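Separin (Saccharomyces cerevisiae, PDB 5U1T) cleaves the cohesin subunit MCD1/SCC1 at the onset of anaphase as a caspase-like cysteine protease, and is held inactive by securin for most of the cell cycle. Local coordinates at residues A[69-74]-A[125-130]; A[76-81]-A[99-104]; A[83-88]-A[92-97]; A[131-136]-A[161-166]. All blocks are in the same frame, centred on the assembly; numbering follows the deposited sequence.

Contact 1 of 4, residues A[69-74]-A[125-130]; sequences GHINST and NDYYLS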
loop_
_atom_site.group_PDB
_atom_site.type_symbol
_atom_site.label_atom_id
_atom_site.label_comp_id
_atom_site.label_asym_id
_atom_site.label_seq_id
_atom_site.Cartn_x
_atom_site.Cartn_y
_atom_site.Cartn_z
ATOM N N GLY A 69 -24.975 26.054 30.031
ATOM C CA GLY A 69 -26.353 26.386 30.310
ATOM C C GLY A 69 -26.688 26.100 31.743
ATOM O O GLY A 69 -27.596 26.707 32.299
ATOM N N HIS A 70 -25.938 25.209 32.372
ATOM C CA HIS A 70 -26.168 24.959 33.786
ATOM C C HIS A 70 -25.553 26.055 34.666
ATOM O O HIS A 70 -25.879 26.182 35.850
ATOM C CB HIS A 70 -25.622 23.599 34.176
ATOM C CG HIS A 70 -26.559 22.473 33.894
ATOM N ND1 HIS A 70 -26.729 21.940 32.632
ATOM C CD2 HIS A 70 -27.372 21.768 34.714
ATOM C CE1 HIS A 70 -27.608 20.956 32.689
ATOM N NE2 HIS A 70 -28.013 20.832 33.940
ATOM N N ILE A 71 -24.665 26.852 34.086
ATOM C CA ILE A 71 -24.141 27.989 34.810
ATOM C C ILE A 71 -25.281 28.992 35.045
ATOM O O ILE A 71 -25.415 29.558 36.125
ATOM C CB ILE A 71 -22.968 28.634 34.056
ATOM C CG1 ILE A 71 -21.829 27.638 33.915
ATOM C CG2 ILE A 71 -22.434 29.817 34.806
ATOM C CD1 ILE A 71 -20.778 28.081 32.937
ATOM N N ASN A 72 -26.127 29.182 34.037
ATOM C CA ASN A 72 -27.246 30.118 34.146
ATOM C C ASN A 72 -28.177 29.767 35.287
ATOM O O ASN A 72 -28.635 30.635 36.052
ATOM C CB ASN A 72 -28.068 30.143 32.857
ATOM C CG ASN A 72 -27.246 30.484 31.642
ATOM O OD1 ASN A 72 -26.186 29.890 31.389
ATOM N ND2 ASN A 72 -27.729 31.446 30.872
ATOM N N SER A 73 -28.494 28.483 35.377
ATOM C CA SER A 73 -29.475 28.048 36.339
ATOM C C SER A 73 -28.864 28.132 37.739
ATOM O O SER A 73 -29.581 28.382 38.715
ATOM C CB SER A 73 -29.965 26.643 36.005
ATOM O OG SER A 73 -29.140 25.694 36.632
ATOM N N THR A 74 -27.541 27.979 37.817
ATOM C CA THR A 74 -26.785 28.114 39.070
ATOM C C THR A 74 -26.662 29.573 39.536
ATOM O O THR A 74 -26.793 29.880 40.722
ATOM C CB THR A 74 -25.369 27.508 38.909
ATOM O OG1 THR A 74 -25.486 26.096 38.730
ATOM C CG2 THR A 74 -24.488 27.777 40.122
ATOM N N ASN A 125 -21.762 36.807 30.885
ATOM C CA ASN A 125 -22.530 37.411 31.964
ATOM C C ASN A 125 -23.799 38.190 31.567
ATOM O O ASN A 125 -24.541 38.656 32.453
ATOM C CB ASN A 125 -21.624 38.350 32.788
ATOM C CG ASN A 125 -21.182 39.611 32.019
ATOM O OD1 ASN A 125 -21.881 40.116 31.135
ATOM N ND2 ASN A 125 -20.015 40.130 32.379
ATOM N N ASP A 126 -24.056 38.344 30.264
ATOM C CA ASP A 126 -25.050 39.345 29.830
ATOM C C ASP A 126 -26.502 38.970 30.160
ATOM O O ASP A 126 -27.414 39.774 29.987
ATOM C CB ASP A 126 -24.911 39.638 28.331
ATOM C CG ASP A 126 -25.211 38.448 27.472
ATOM O OD1 ASP A 126 -25.672 37.418 28.014
ATOM O OD2 ASP A 126 -24.998 38.550 26.238
ATOM N N TYR A 127 -26.702 37.751 30.639
ATOM C CA TYR A 127 -28.012 37.310 31.092
ATOM C C TYR A 127 -28.255 37.589 32.585
ATOM O O TYR A 127 -29.297 37.239 33.111
ATOM C CB TYR A 127 -28.181 35.811 30.786
ATOM C CG TYR A 127 -27.224 34.876 31.504
ATOM C CD1 TYR A 127 -27.551 34.343 32.750
ATOM C CD2 TYR A 127 -25.996 34.510 30.939
ATOM C CE1 TYR A 127 -26.688 33.475 33.414
ATOM C CE2 TYR A 127 -25.121 33.626 31.595
ATOM C CZ TYR A 127 -25.479 33.110 32.828
ATOM O OH TYR A 127 -24.643 32.252 33.505
ATOM N N TYR A 128 -27.293 38.199 33.270
ATOM C CA TYR A 128 -27.489 38.570 34.676
ATOM C C TYR A 128 -26.841 39.912 35.066
ATOM O O TYR A 128 -27.189 40.492 36.102
ATOM C CB TYR A 128 -26.953 37.466 35.612
ATOM C CG TYR A 128 -25.429 37.340 35.661
ATOM C CD1 TYR A 128 -24.654 38.227 36.412
ATOM C CD2 TYR A 128 -24.768 36.337 34.956
ATOM C CE1 TYR A 128 -23.265 38.122 36.447
ATOM C CE2 TYR A 128 -23.385 36.214 35.001
ATOM C CZ TYR A 128 -22.632 37.109 35.747
ATOM O OH TYR A 128 -21.250 37.000 35.800
ATOM N N LEU A 129 -25.896 40.380 34.248
ATOM C CA LEU A 129 -25.026 41.501 34.608
ATOM C C LEU A 129 -25.827 42.738 35.029
ATOM O O LEU A 129 -25.563 43.339 36.068
ATOM C CB LEU A 129 -24.086 41.850 33.444
ATOM C CG LEU A 129 -23.110 42.994 33.760
ATOM C CD1 LEU A 129 -22.167 42.617 34.900
ATOM C CD2 LEU A 129 -22.331 43.420 32.534
ATOM N N SER A 130 -26.782 43.098 34.182
ATOM C CA SER A 130 -27.819 44.070 34.478
ATOM C C SER A 130 -28.360 43.941 35.893
ATOM O O SER A 130 -28.310 44.894 36.663
ATOM C CB SER A 130 -28.957 43.915 33.466
ATOM O OG SER A 130 -30.195 44.408 33.965
#

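Contact 2 of 4, residues A[76-81]-A[99-104]; sequences KQHLMI and IFLFNE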
loop_
_atom_site.group_PDB
_atom_site.type_symbol
_atom_site.label_atom_id
_atom_site.label_comp_id
_atom_site.label_asym_id
_atom_site.label_seq_id
_atom_site.Cartn_x
_atom_site.Cartn_y
_atom_site.Cartn_z
ATOM N N LYS A 76 -28.758 31.832 38.860
ATOM C CA LYS A 76 -30.102 32.193 39.269
ATOM C C LYS A 76 -30.320 31.889 40.747
ATOM O O LYS A 76 -30.886 32.712 41.502
ATOM C CB LYS A 76 -31.128 31.450 38.411
ATOM C CG LYS A 76 -32.460 32.153 38.307
ATOM C CD LYS A 76 -33.576 31.172 38.049
ATOM C CE LYS A 76 -34.905 31.784 38.460
ATOM N NZ LYS A 76 -35.983 31.214 37.626
ATOM N N GLN A 77 -29.860 30.716 41.163
ATOM C CA GLN A 77 -29.868 30.364 42.580
ATOM C C GLN A 77 -29.005 31.316 43.390
ATOM O O GLN A 77 -29.377 31.757 44.489
ATOM C CB GLN A 77 -29.384 28.931 42.772
ATOM C CG GLN A 77 -30.432 27.910 42.405
ATOM C CD GLN A 77 -29.864 26.535 42.258
ATOM O OE1 GLN A 77 -30.609 25.576 42.068
ATOM N NE2 GLN A 77 -28.534 26.413 42.327
ATOM N N HIS A 78 -27.850 31.635 42.825
ATOM C CA HIS A 78 -26.880 32.471 43.505
ATOM C C HIS A 78 -27.447 33.892 43.707
ATOM O O HIS A 78 -27.273 34.498 44.775
ATOM C CB HIS A 78 -25.578 32.483 42.706
ATOM C CG HIS A 78 -24.373 32.886 43.500
ATOM N ND1 HIS A 78 -23.093 32.710 43.040
ATOM C CD2 HIS A 78 -24.269 33.472 44.715
ATOM C CE1 HIS A 78 -22.236 33.160 43.942
ATOM N NE2 HIS A 78 -22.924 33.633 44.961
ATOM N N LEU A 79 -28.130 34.403 42.678
ATOM C CA LEU A 79 -28.768 35.719 42.733
ATOM C C LEU A 79 -29.815 35.755 43.824
ATOM O O LEU A 79 -29.954 36.751 44.517
ATOM C CB LEU A 79 -29.412 36.074 41.402
ATOM C CG LEU A 79 -28.477 36.498 40.283
ATOM C CD1 LEU A 79 -29.278 36.924 39.068
ATOM C CD2 LEU A 79 -27.549 37.597 40.750
ATOM N N MET A 80 -30.535 34.651 43.980
ATOM C CA MET A 80 -31.531 34.548 45.024
ATOM C C MET A 80 -30.871 34.532 46.397
ATOM O O MET A 80 -31.412 35.070 47.352
ATOM C CB MET A 80 -32.401 33.304 44.832
ATOM C CG MET A 80 -33.707 33.326 45.649
ATOM S SD MET A 80 -34.697 34.846 45.461
ATOM C CE MET A 80 -36.090 34.545 46.563
ATOM N N ILE A 81 -29.696 33.925 46.494
ATOM C CA ILE A 81 -28.936 33.906 47.749
ATOM C C ILE A 81 -28.531 35.314 48.173
ATOM O O ILE A 81 -28.643 35.683 49.348
ATOM C CB ILE A 81 -27.683 33.027 47.618
ATOM C CG1 ILE A 81 -28.107 31.558 47.532
ATOM C CG2 ILE A 81 -26.716 33.280 48.775
ATOM C CD1 ILE A 81 -26.989 30.607 47.375
ATOM N N ILE A 99 -19.517 39.737 44.263
ATOM C CA ILE A 99 -18.152 39.598 43.766
ATOM C C ILE A 99 -17.783 38.123 43.465
ATOM O O ILE A 99 -17.229 37.830 42.410
ATOM C CB ILE A 99 -17.177 40.243 44.782
ATOM C CG1 ILE A 99 -17.365 41.755 44.718
ATOM C CG2 ILE A 99 -15.732 39.858 44.504
ATOM C CD1 ILE A 99 -16.755 42.525 45.886
ATOM N N PHE A 100 -18.136 37.224 44.382
ATOM C CA PHE A 100 -17.934 35.788 44.233
ATOM C C PHE A 100 -18.643 35.256 42.987
ATOM O O PHE A 100 -18.035 34.568 42.171
ATOM C CB PHE A 100 -18.428 35.079 45.494
ATOM C CG PHE A 100 -18.286 33.580 45.473
ATOM C CD1 PHE A 100 -17.148 32.970 44.965
ATOM C CD2 PHE A 100 -19.288 32.771 46.021
ATOM C CE1 PHE A 100 -17.021 31.564 44.969
ATOM C CE2 PHE A 100 -19.166 31.375 46.038
ATOM C CZ PHE A 100 -18.031 30.771 45.507
ATOM N N LEU A 101 -19.918 35.613 42.834
ATOM C CA LEU A 101 -20.717 35.211 41.686
ATOM C C LEU A 101 -20.043 35.650 40.380
ATOM O O LEU A 101 -19.975 34.885 39.388
ATOM C CB LEU A 101 -22.139 35.798 41.789
ATOM C CG LEU A 101 -23.176 35.402 40.719
ATOM C CD1 LEU A 101 -24.600 35.473 41.263
ATOM C CD2 LEU A 101 -23.054 36.245 39.435
ATOM N N PHE A 102 -19.549 36.884 40.387
ATOM C CA PHE A 102 -18.951 37.458 39.200
ATOM C C PHE A 102 -17.614 36.808 38.877
ATOM O O PHE A 102 -17.336 36.503 37.722
ATOM C CB PHE A 102 -18.758 38.943 39.364
ATOM C CG PHE A 102 -18.246 39.623 38.143
ATOM C CD1 PHE A 102 -19.121 40.106 37.193
ATOM C CD2 PHE A 102 -16.886 39.805 37.948
ATOM C CE1 PHE A 102 -18.653 40.752 36.069
ATOM C CE2 PHE A 102 -16.408 40.453 36.823
ATOM C CZ PHE A 102 -17.294 40.928 35.883
ATOM N N ASN A 103 -16.799 36.597 39.905
ATOM C CA ASN A 103 -15.466 36.060 39.713
ATOM C C ASN A 103 -15.494 34.630 39.175
ATOM O O ASN A 103 -14.629 34.236 38.416
ATOM C CB ASN A 103 -14.679 36.128 41.014
ATOM C CG ASN A 103 -14.152 37.508 41.289
ATOM O OD1 ASN A 103 -14.099 38.360 40.400
ATOM N ND2 ASN A 103 -13.763 37.745 42.522
ATOM N N GLU A 104 -16.526 33.886 39.550
ATOM C CA GLU A 104 -16.669 32.507 39.166
ATOM C C GLU A 104 -17.206 32.347 37.761
ATOM O O GLU A 104 -17.371 31.238 37.308
ATOM C CB GLU A 104 -17.600 31.791 40.129
ATOM C CG GLU A 104 -17.116 31.725 41.543
ATOM C CD GLU A 104 -16.124 30.614 41.756
ATOM O OE1 GLU A 104 -14.925 30.837 41.531
ATOM O OE2 GLU A 104 -16.524 29.505 42.148
#

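Contact 3 of 4, residues A[83-88]-A[92-97]; sequences VKLINN and GLASSE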
loop_
_atom_site.group_PDB
_atom_site.type_symbol
_atom_site.label_atom_id
_atom_site.label_comp_id
_atom_site.label_asym_id
_atom_site.label_seq_id
_atom_site.Cartn_x
_atom_site.Cartn_y
_atom_site.Cartn_z
ATOM N N VAL A 83 -30.031 38.231 47.272
ATOM C CA VAL A 83 -31.164 39.068 47.698
ATOM C C VAL A 83 -31.680 38.639 49.077
ATOM O O VAL A 83 -32.049 39.498 49.892
ATOM C CB VAL A 83 -32.343 39.062 46.673
ATOM C CG1 VAL A 83 -31.911 39.662 45.350
ATOM C CG2 VAL A 83 -32.843 37.672 46.446
ATOM N N LYS A 84 -31.673 37.329 49.346
ATOM C CA LYS A 84 -32.078 36.819 50.651
ATOM C C LYS A 84 -31.158 37.341 51.743
ATOM O O LYS A 84 -31.599 37.593 52.857
ATOM C CB LYS A 84 -32.107 35.297 50.670
ATOM C CG LYS A 84 -33.190 34.738 49.789
ATOM C CD LYS A 84 -33.809 33.467 50.334
ATOM C CE LYS A 84 -34.520 32.708 49.216
ATOM N NZ LYS A 84 -35.493 31.679 49.728
ATOM N N LEU A 85 -29.883 37.511 51.415
ATOM C CA LEU A 85 -28.931 38.153 52.311
ATOM C C LEU A 85 -29.275 39.617 52.513
ATOM O O LEU A 85 -29.209 40.126 53.626
ATOM C CB LEU A 85 -27.506 38.030 51.763
ATOM C CG LEU A 85 -26.905 36.629 51.847
ATOM C CD1 LEU A 85 -25.622 36.527 51.048
ATOM C CD2 LEU A 85 -26.683 36.255 53.287
ATOM N N ILE A 86 -29.608 40.298 51.424
ATOM C CA ILE A 86 -29.971 41.709 51.488
ATOM C C ILE A 86 -31.200 41.921 52.372
ATOM O O ILE A 86 -31.182 42.778 53.248
ATOM C CB ILE A 86 -30.225 42.295 50.080
ATOM C CG1 ILE A 86 -28.926 42.277 49.275
ATOM C CG2 ILE A 86 -30.772 43.710 50.164
ATOM C CD1 ILE A 86 -29.061 42.753 47.846
ATOM N N ASN A 87 -32.250 41.127 52.170
ATOM C CA ASN A 87 -33.465 41.286 52.958
ATOM C C ASN A 87 -33.229 40.990 54.425
ATOM O O ASN A 87 -33.903 41.549 55.280
ATOM C CB ASN A 87 -34.586 40.394 52.440
ATOM C CG ASN A 87 -34.992 40.722 51.008
ATOM O OD1 ASN A 87 -34.829 41.856 50.551
ATOM N ND2 ASN A 87 -35.534 39.728 50.297
ATOM N N ASN A 88 -32.276 40.130 54.744
ATOM C CA ASN A 88 -31.998 39.858 56.147
ATOM C C ASN A 88 -30.882 40.726 56.683
ATOM O O ASN A 88 -30.350 40.478 57.763
ATOM C CB ASN A 88 -31.669 38.391 56.350
ATOM C CG ASN A 88 -32.898 37.520 56.307
ATOM O OD1 ASN A 88 -33.929 37.869 56.873
ATOM N ND2 ASN A 88 -32.804 36.386 55.626
ATOM N N GLY A 92 -22.929 42.937 54.263
ATOM C CA GLY A 92 -21.521 42.700 54.092
ATOM C C GLY A 92 -21.337 41.411 53.341
ATOM O O GLY A 92 -20.535 41.298 52.456
ATOM N N LEU A 93 -22.114 40.425 53.713
ATOM C CA LEU A 93 -22.053 39.138 53.097
ATOM C C LEU A 93 -22.614 39.155 51.703
ATOM O O LEU A 93 -22.126 38.485 50.836
ATOM C CB LEU A 93 -22.870 38.183 53.927
ATOM C CG LEU A 93 -22.153 36.995 54.502
ATOM C CD1 LEU A 93 -23.130 36.233 55.351
ATOM C CD2 LEU A 93 -21.705 36.136 53.356
ATOM N N ALA A 94 -23.660 39.916 51.498
ATOM C CA ALA A 94 -24.288 39.973 50.213
ATOM C C ALA A 94 -23.350 40.564 49.227
ATOM O O ALA A 94 -23.274 40.140 48.119
ATOM C CB ALA A 94 -25.545 40.793 50.292
ATOM N N SER A 95 -22.654 41.586 49.642
ATOM C CA SER A 95 -21.691 42.269 48.803
ATOM C C SER A 95 -20.585 41.326 48.292
ATOM O O SER A 95 -20.264 41.300 47.095
ATOM C CB SER A 95 -21.082 43.437 49.579
ATOM O OG SER A 95 -20.339 44.282 48.726
ATOM N N SER A 96 -20.004 40.537 49.180
ATOM C CA SER A 96 -18.898 39.729 48.724
ATOM C C SER A 96 -19.432 38.493 47.976
ATOM O O SER A 96 -18.711 37.898 47.170
ATOM C CB SER A 96 -17.977 39.365 49.890
ATOM O OG SER A 96 -18.671 38.634 50.861
ATOM N N GLU A 97 -20.698 38.148 48.207
ATOM C CA GLU A 97 -21.374 37.138 47.393
ATOM C C GLU A 97 -21.533 37.556 45.928
ATOM O O GLU A 97 -21.436 36.714 45.034
ATOM C CB GLU A 97 -22.750 36.805 47.958
ATOM C CG GLU A 97 -22.721 35.835 49.100
ATOM C CD GLU A 97 -22.253 34.477 48.675
ATOM O OE1 GLU A 97 -22.331 34.163 47.459
ATOM O OE2 GLU A 97 -21.803 33.719 49.557
#

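Contact 4 of 4, residues A[131-136]-A[161-166]; sequences NLKILA and KRYLLK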
loop_
_atom_site.group_PDB
_atom_site.type_symbol
_atom_site.label_atom_id
_atom_site.label_comp_id
_atom_site.label_asym_id
_atom_site.label_seq_id
_atom_site.Cartn_x
_atom_site.Cartn_y
_atom_site.Cartn_z
ATOM N N ASN A 131 -28.864 42.766 36.249
ATOM C CA ASN A 131 -29.461 42.617 37.563
ATOM C C ASN A 131 -28.418 42.582 38.677
ATOM O O ASN A 131 -28.712 42.974 39.811
ATOM C CB ASN A 131 -30.340 41.372 37.610
ATOM C CG ASN A 131 -31.458 41.421 36.583
ATOM O OD1 ASN A 131 -32.196 42.417 36.472
ATOM N ND2 ASN A 131 -31.567 40.359 35.795
ATOM N N LEU A 132 -27.202 42.133 38.365
ATOM C CA LEU A 132 -26.138 42.115 39.364
ATOM C C LEU A 132 -25.808 43.546 39.803
ATOM O O LEU A 132 -25.712 43.840 40.984
ATOM C CB LEU A 132 -24.886 41.409 38.815
ATOM C CG LEU A 132 -23.788 41.081 39.839
ATOM C CD1 LEU A 132 -24.273 40.089 40.904
ATOM C CD2 LEU A 132 -22.510 40.581 39.165
ATOM N N LYS A 133 -25.664 44.432 38.828
ATOM C CA LYS A 133 -25.340 45.817 39.077
ATOM C C LYS A 133 -26.427 46.533 39.909
ATOM O O LYS A 133 -26.122 47.367 40.782
ATOM C CB LYS A 133 -25.113 46.528 37.743
ATOM C CG LYS A 133 -23.900 46.017 36.984
ATOM C CD LYS A 133 -23.488 46.937 35.843
ATOM C CE LYS A 133 -22.262 46.403 35.101
ATOM N NZ LYS A 133 -21.696 47.435 34.191
ATOM N N ILE A 134 -27.689 46.196 39.647
ATOM C CA ILE A 134 -28.802 46.748 40.405
ATOM C C ILE A 134 -28.712 46.276 41.860
ATOM O O ILE A 134 -28.990 47.050 42.791
ATOM C CB ILE A 134 -30.193 46.360 39.774
ATOM C CG1 ILE A 134 -30.360 46.990 38.391
ATOM C CG2 ILE A 134 -31.340 46.818 40.653
ATOM C CD1 ILE A 134 -31.625 46.608 37.705
ATOM N N LEU A 135 -28.315 45.023 42.066
ATOM C CA LEU A 135 -28.139 44.515 43.425
ATOM C C LEU A 135 -26.969 45.233 44.114
ATOM O O LEU A 135 -27.043 45.574 45.294
ATOM C CB LEU A 135 -27.927 43.004 43.420
ATOM C CG LEU A 135 -29.083 42.182 42.821
ATOM C CD1 LEU A 135 -28.693 40.714 42.522
ATOM C CD2 LEU A 135 -30.262 42.231 43.747
ATOM N N ALA A 136 -25.903 45.476 43.362
ATOM C CA ALA A 136 -24.757 46.182 43.888
ATOM C C ALA A 136 -25.137 47.614 44.244
ATOM O O ALA A 136 -24.682 48.153 45.263
ATOM C CB ALA A 136 -23.608 46.155 42.894
ATOM N N LYS A 161 -25.101 53.684 28.440
ATOM C CA LYS A 161 -25.253 52.979 27.169
ATOM C C LYS A 161 -24.373 51.738 27.102
ATOM O O LYS A 161 -24.725 50.728 26.484
ATOM C CB LYS A 161 -24.924 53.904 26.000
ATOM C CG LYS A 161 -26.121 54.633 25.468
ATOM C CD LYS A 161 -25.779 56.045 25.051
ATOM C CE LYS A 161 -25.600 56.164 23.547
ATOM N NZ LYS A 161 -25.623 57.607 23.114
ATOM N N ARG A 162 -23.218 51.822 27.746
ATOM C CA ARG A 162 -22.251 50.752 27.694
ATOM C C ARG A 162 -22.371 49.823 28.885
ATOM O O ARG A 162 -22.336 48.603 28.726
ATOM C CB ARG A 162 -20.846 51.327 27.614
ATOM C CG ARG A 162 -19.786 50.360 28.030
ATOM C CD ARG A 162 -18.423 50.977 27.898
ATOM N NE ARG A 162 -17.388 50.050 28.321
ATOM C CZ ARG A 162 -16.097 50.347 28.375
ATOM N NH1 ARG A 162 -15.226 49.426 28.764
ATOM N NH2 ARG A 162 -15.676 51.555 28.032
ATOM N N TYR A 163 -22.524 50.378 30.081
ATOM C CA TYR A 163 -22.497 49.512 31.254
ATOM C C TYR A 163 -23.853 48.909 31.599
ATOM O O TYR A 163 -23.918 47.915 32.318
ATOM C CB TYR A 163 -21.947 50.260 32.465
ATOM C CG TYR A 163 -20.561 50.804 32.243
ATOM C CD1 TYR A 163 -19.505 49.960 31.887
ATOM C CD2 TYR A 163 -20.302 52.169 32.392
ATOM C CE1 TYR A 163 -18.227 50.461 31.678
ATOM C CE2 TYR A 163 -19.033 52.679 32.188
ATOM C CZ TYR A 163 -18.003 51.821 31.830
ATOM O OH TYR A 163 -16.755 52.350 31.628
ATOM N N LEU A 164 -24.931 49.489 31.086
ATOM C CA LEU A 164 -26.264 49.141 31.577
ATOM C C LEU A 164 -27.290 48.851 30.496
ATOM O O LEU A 164 -27.955 47.816 30.518
ATOM C CB LEU A 164 -26.799 50.269 32.455
ATOM C CG LEU A 164 -26.742 50.089 33.969
ATOM C CD1 LEU A 164 -27.669 48.982 34.391
ATOM C CD2 LEU A 164 -25.353 49.764 34.412
ATOM N N LEU A 165 -27.426 49.785 29.563
ATOM C CA LEU A 165 -28.536 49.791 28.618
ATOM C C LEU A 165 -28.240 48.937 27.402
ATOM O O LEU A 165 -28.232 49.422 26.270
ATOM C CB LEU A 165 -28.859 51.230 28.194
ATOM C CG LEU A 165 -29.032 52.229 29.341
ATOM C CD1 LEU A 165 -29.311 53.619 28.816
ATOM C CD2 LEU A 165 -30.130 51.791 30.294
ATOM N N LYS A 166 -27.990 47.659 27.660
ATOM C CA LYS A 166 -27.724 46.671 26.634
ATOM C C LYS A 166 -28.593 45.459 26.894
ATOM O O LYS A 166 -29.030 44.798 25.958
ATOM C CB LYS A 166 -26.254 46.252 26.630
ATOM C CG LYS A 166 -25.317 47.194 25.932
ATOM C CD LYS A 166 -24.050 46.446 25.581
ATOM C CE LYS A 166 -23.152 47.274 24.707
ATOM N NZ LYS A 166 -22.019 47.784 25.491
#

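Contact 1 of 4, residues A[69-74]-A[125-130]
Tyr127 has CG between its backbone N and its carbonyl carbon (chi1 63°), which sets the ring beside Asn72, and Asn72, with CG anti to its carbonyl carbon (chi1 -57°), lays its carboxamide flat over one face of that ring. The amide and ring planes are 8° apart, so this is an amide-ring stack and not an N-H directed into the ring. Asn72 ND2 lies 3.2 Å above the plane, over the centre of the Tyr127 ring, and Asn72 CG comes to 3.4 Å from Tyr127 CZ. Asn72 OD1 is hydrogen-bonded to Arg466 NH2, which probably helps to fix which way round the amide sits. At the far end of the tyrosine, Ile71 CG2 touches Tyr127 OH at 3.5 Å, the two side chains crossing at about a right angle. No hydrogen bond joins the segments. The opposite face of the Tyr127 ring is taken by Tyr128 CD2, toward the rim, so the ring is sandwiched between the amide and its sequence neighbour. Tyr128 is itself the N-cap of helix 129-142. The contact thus rests the turn that leads into this helix against the first turns of helix 69-87, in the all-helical N-terminal part of separase.

Contact 2 of 4, residues A[76-81]-A[99-104]
His78 and Leu101 form the tight part of this contact. The imidazole presents a face to the leucine, whose CB stands 3.7 Å from the centroid of the His78 ring and 26° off the ring normal, a CH-pi contact displaced toward the rim. Leu101 CD1 carries on along the histidine to 3.4 Å from His78 CG, as the two side chains slide past each other in opposite directions. In both residues CG is anti to the backbone N (chi1 -159° in His78), which sends the side chains into the space between the helices. Helices 69-87 and 91-103 are the two arms of an antiparallel alpha-alpha hairpin, and here their short segments lie 10.7 Å apart at closest approach. Both imidazole nitrogens are engaged although the residue is buried: NE2 bonds to Glu97 OE1 and ND1 to Tyr59 OH of helix 48-64, and the nearby carboxylate would tend to favour a protonated ring. With an alanine in this position, Glu97 and Tyr59 would probably lose their shared partner and a gap would be likely to open beside Leu101. The packing is sparser away from this pair. Phe100, partly exposed, approaches the imidazole edge chiefly with CD2, 3.6 Å from His78 CE1, with the two rings oblique. Leu79 CD2 meets Leu101 CD1 at 3.7 Å, and Leu79 also packs on an apolar side chain of the other protein chain in the assembly.

Contact 3 of 4, residues A[83-88]-A[92-97]
Leu85 reaches three residues of the facing helix with CB and both methyl branches. Its CB lies against the methyl of Ala94, the two CB atoms 3.7 Å apart, where the backbones are also nearest, with Leu85 CA and Ala94 CA separated by 5.4 Å. Further out the branches part. Leu85 CD1 touches Glu97 CG at 3.6 Å, the side chains crossing at about a right angle and the acid using its aliphatic part, while Leu85 CD2 meets Leu93 CD1 more loosely at 4.1 Å. Glu97 then bends at chi2 (-66°), leading its carboxylate off toward His78 and leaving the methylene to the leucine. One step along the helix, Ile86 brings CG1 to 3.8 Å from Ala94 CB, so that the alanine methyl touches two neighbouring side chains of helix 69-87. Ile139 of helix 129-142 also packs on both Ile86 and Ala94, and Ile86 touches an apolar side chain of the other protein chain in the assembly. No hydrogen bond passes between the segments, and the side chains meet through carbon atoms. The small side chain of Ala94 is consistent with the close approach, 8.3 Å between the axes of the short segments, which run at 160° to each other. Joined by a connection of only a few residues, they form the closed end of an antiparallel alpha-alpha hairpin, as is common in all-helical domains.

Contact 4 of 4, residues A[131-136]-A[161-166]
Lys133 is a buried lysine whose ammonium group is held by backbone carbonyls. Its NZ donates to Tyr163 O at 2.9 Å, and also to Leu117 O and Ala119 O in the chain that leads up to helix 129-142. Beyond CG the chain is fully extended (chi3 180°), which carries the nitrogen from helix 129-142 across to the end of helix 160-163. The bond to Tyr163 O is bent at the acceptor, with a C=O...N angle of 118° and the donor tilted 22° out of the carbonyl plane. Along the way the aliphatic stem also packs: Lys133 CD touches Leu164 CD2 at 3.7 Å, the side chains crossing obliquely. The tyrosine ring leads away from the lysine; Arg162 CG lies over one of its faces, and its hydroxyl bonds to Glu155 of helix 146-158. Tyr163 is the last helical residue before Leu164 departs from helical backbone angles, so its carbonyl belongs to a helix end, where a modest partial negative charge may add to the attraction. A methionine in place of Lys133 would probably leave all three carbonyls without this donor and release the chain around Leu117 and Ala119 from the helix end. The chemistry implies that a buried positive charge, if present, is spread over several carbonyl dipoles, tying helix 129-142 to the end of helix 160-163 and to the chain around Leu117 and Ala119.

Overall arrangement
From the N terminus, helix 69-87 is the first element used and serves contacts 1, 2 and 3 in turn along its length. Contact 3 closes the shortest loop, the hairpin turn into helix 91-103. It is nested within contact 2, which pairs the same two helices farther from the turn, and both are nested within the loop that contact 1 closes just before helix 129-142. Contact 4 follows in series and ties that helix to the end of helix 160-163. None of the loops cross. Helix 129-142 packs back on the hairpin: Leu132 and Leu135 touch Leu79, and Val83 meets Leu135. The four contacts thus link the hairpin, helix 129-142 and the end of helix 160-163 into one helical cluster, away from the catalytic site.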